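Local atomic coordinates of SusD homolog (PDB entry 3FDH), a protein that probably binds glycans at the outer membrane as a lipoprotein of the SusD/RagB family, passing them on for uptake. Residues 433-436 with 437-441. Sequence-based numbering, arbitrary orientation.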
ATOM      1  N   GLU A 433       2.200   1.199   0.696  1.00 26.04           N
ATOM      2  CA  GLU A 433       2.933   0.815   1.912  1.00 28.09           C
ATOM      3  C   GLU A 433       4.429   0.561   1.622  1.00 27.88           C
ATOM      4  O   GLU A 433       5.281   0.860   2.434  1.00 30.32           O
ATOM      5  CB  GLU A 433       2.233  -0.367   2.590  1.00 27.73           C
ATOM      6  CG  GLU A 433       2.845  -0.851   3.882  1.00 33.06           C
ATOM      7  CD  GLU A 433       2.814   0.179   5.002  1.00 31.41           C
ATOM      8  OE1 GLU A 433       2.131   1.196   4.888  1.00 32.92           O
ATOM      9  OE2 GLU A 433       3.461  -0.078   6.035  1.00 34.73           O
ATOM     10  N   THR A 434       4.753   0.027   0.457  1.00 26.96           N
ATOM     11  CA  THR A 434       6.176  -0.225   0.126  1.00 28.22           C
ATOM     12  C   THR A 434       6.977   1.042   0.069  1.00 28.47           C
ATOM     13  O   THR A 434       8.138   1.098   0.475  1.00 27.99           O
ATOM     14  CB  THR A 434       6.330  -0.940  -1.135  1.00 29.37           C
ATOM     15  OG1 THR A 434       5.809  -2.258  -0.926  1.00 28.54           O
ATOM     16  CG2 THR A 434       7.821  -1.023  -1.526  1.00 27.85           C
ATOM     17  N   TYR A 435       6.270   2.072  -0.350  1.00 28.16           N
ATOM     18  CA  TYR A 435       6.845   3.424  -0.443  1.00 28.61           C
ATOM     19  C   TYR A 435       7.108   4.042   0.954  1.00 29.47           C
ATOM     20  O   TYR A 435       8.112   4.721   1.167  1.00 28.47           O
ATOM     21  CB  TYR A 435       5.931   4.281  -1.280  1.00 30.62           C
ATOM     22  CG  TYR A 435       6.318   5.719  -1.349  1.00 26.50           C
ATOM     23  CD1 TYR A 435       7.435   6.133  -2.096  1.00 32.89           C
ATOM     24  CD2 TYR A 435       5.537   6.676  -0.750  1.00 31.57           C
ATOM     25  CE1 TYR A 435       7.780   7.458  -2.165  1.00 27.52           C
ATOM     26  CE2 TYR A 435       5.858   7.991  -0.831  1.00 26.32           C
ATOM     27  CZ  TYR A 435       6.969   8.390  -1.547  1.00 32.85           C
ATOM     28  OH  TYR A 435       7.212   9.724  -1.596  1.00 29.95           O
ATOM     29  N   ASN A 436       6.246   3.732   1.903  1.00 30.44           N
ATOM     30  CA  ASN A 436       6.477   4.075   3.305  1.00 30.30           C
ATOM     31  C   ASN A 436       7.706   3.331   3.804  1.00 28.95           C
ATOM     32  O   ASN A 436       8.582   3.927   4.392  1.00 30.73           O
ATOM     33  CB  ASN A 436       5.299   3.731   4.199  1.00 32.04           C
ATOM     34  CG  ASN A 436       4.088   4.585   3.924  1.00 30.62           C
ATOM     35  OD1 ASN A 436       4.228   5.780   3.611  1.00 29.58           O
ATOM     36  ND2 ASN A 436       2.884   3.979   4.027  1.00 29.33           N
ATOM     37  N   ASP A 437       7.777   2.019   3.565  1.00 28.18           N
ATOM     38  CA  ASP A 437       8.924   1.253   4.039  1.00 27.90           C
ATOM     39  C   ASP A 437      10.220   1.789   3.457  1.00 29.10           C
ATOM     40  O   ASP A 437      11.252   1.877   4.120  1.00 30.28           O
ATOM     41  CB  ASP A 437       8.831  -0.223   3.638  1.00 29.16           C
ATOM     42  CG  ASP A 437       7.847  -1.066   4.518  1.00 27.63           C
ATOM     43  OD1 ASP A 437       7.816  -0.906   5.756  1.00 31.20           O
ATOM     44  OD2 ASP A 437       7.205  -1.991   3.970  1.00 34.49           O
ATOM     45  N   PHE A 438      10.153   2.244   2.210  1.00 30.27           N
ATOM     46  CA  PHE A 438      11.377   2.654   1.499  1.00 28.88           C
ATOM     47  C   PHE A 438      11.909   3.900   2.132  1.00 27.74           C
ATOM     48  O   PHE A 438      13.108   4.054   2.408  1.00 29.03           O
ATOM     49  CB  PHE A 438      11.109   2.935  -0.016  1.00 28.04           C
ATOM     50  CG  PHE A 438      12.368   3.194  -0.784  1.00 28.82           C
ATOM     51  CD1 PHE A 438      13.130   2.164  -1.272  1.00 30.32           C
ATOM     52  CD2 PHE A 438      12.831   4.458  -0.936  1.00 31.07           C
ATOM     53  CE1 PHE A 438      14.314   2.410  -1.907  1.00 33.12           C
ATOM     54  CE2 PHE A 438      13.995   4.712  -1.582  1.00 35.69           C
ATOM     55  CZ  PHE A 438      14.752   3.691  -2.070  1.00 28.31           C
ATOM     56  N   ARG A 439      10.988   4.800   2.375  1.00 27.69           N
ATOM     57  CA  ARG A 439      11.342   6.071   2.960  1.00 27.69           C
ATOM     58  C   ARG A 439      11.751   5.908   4.436  1.00 28.31           C
ATOM     59  O   ARG A 439      12.593   6.630   4.964  1.00 25.04           O
ATOM     60  CB  ARG A 439      10.192   7.076   2.845  1.00 27.75           C
ATOM     61  CG  ARG A 439       9.924   7.528   1.437  1.00 27.22           C
ATOM     62  CD  ARG A 439       8.802   8.569   1.469  1.00 26.73           C
ATOM     63  NE  ARG A 439       7.533   7.974   1.862  1.00 25.39           N
ATOM     64  CZ  ARG A 439       6.497   8.637   2.330  1.00 26.15           C
ATOM     65  NH1 ARG A 439       6.608   9.921   2.534  1.00 27.71           N
ATOM     66  NH2 ARG A 439       5.413   7.995   2.665  1.00 28.40           N
ATOM     67  N   ARG A 440      11.180   4.918   5.089  1.00 28.66           N
ATOM     68  CA  ARG A 440      11.519   4.684   6.497  1.00 29.14           C
ATOM     69  C   ARG A 440      12.952   4.201   6.510  1.00 27.47           C
ATOM     70  O   ARG A 440      13.739   4.645   7.353  1.00 28.55           O
ATOM     71  CB  ARG A 440      10.572   3.696   7.158  1.00 30.80           C
ATOM     72  CG  ARG A 440      11.011   3.252   8.531  1.00 29.78           C
ATOM     73  CD  ARG A 440       9.949   2.451   9.239  1.00 30.87           C
ATOM     74  NE  ARG A 440       9.541   1.258   8.528  1.00 30.17           N
ATOM     75  CZ  ARG A 440      10.128   0.064   8.682  1.00 23.77           C
ATOM     76  NH1 ARG A 440      11.177  -0.080   9.494  1.00 25.11           N
ATOM     77  NH2 ARG A 440       9.697  -0.953   7.981  1.00 30.60           N
HETATM   78  N   MSE A 441      13.283   3.282   5.599  1.00 28.46           N
HETATM   79  CA  MSE A 441      14.681   2.782   5.462  1.00 27.37           C
HETATM   80  C   MSE A 441      15.652   3.926   5.204  1.00 28.65           C
HETATM   81  O   MSE A 441      16.767   3.955   5.739  1.00 28.90           O
HETATM   82  CB  MSE A 441      14.827   1.771   4.372  1.00 32.09           C
HETATM   83  CG  MSE A 441      14.445   0.476   4.958  1.00 19.81           C
HETATM   84 SE   MSE A 441      14.446  -1.166   3.860  0.75 24.49          SE
HETATM   85  CE  MSE A 441      12.863  -0.995   2.870  1.00 30.74           C
TER
HETATM   86  O   HOH W   1       7.816  -3.046   1.502  1.00 20.43           O
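Glu433 meets Asp437 one helical turn on: its carbonyl O accepts the Asp437 N-H at 3.0 Å, and carboxylate atoms Glu433 OE2 and Asp437 OD1 come within 4.4 Å. This pairing of like charges is probably eased by cations, Arg208 for Glu433, and for Asp437 both Lys420 and Arg440, whose NH2 forms a salt bridge to Asp437 OD1 at 2.9 Å while NH1 pairs with Glu344. Thr434, its OG1 also hydrogen-bonded to Tyr51 OH, reaches the same aspartate through a water, which donates to Asp437 OD2 and sits 3.2 Å from Thr434 OG1. Tyr435 (chi1 174°) and Arg439, its chain bent at chi3 (-68°), meet face to face: the guanidinium lies nearly parallel over one ring face, planes 14° apart, Arg439 NE offset toward the rim and 3.2 Å from Tyr435 CE2. Arg439 CD adds a CH-pi contact, while NE also makes a weak bond to Tyr435 O. Asn436 lies alongside the arginine; its OD1 takes a weak, bent bond from Arg439 NH2 at 2.7 Å, and its ND2 donates to Glu433 OE1, fixing the amide's rotation. Arg439 NH1 and NH2 also bond to Leu462 O and Asp125 O. A leucine in place of Arg439 would probably leave Asn436 OD1 and both carbonyls without this donor. The i to i+3 and i to i+4 spacing is that of an alpha-helix; here helix 431-443 is buried against helices 412-423, 191-208 and 106-127 of the largely helical SusD-like fold.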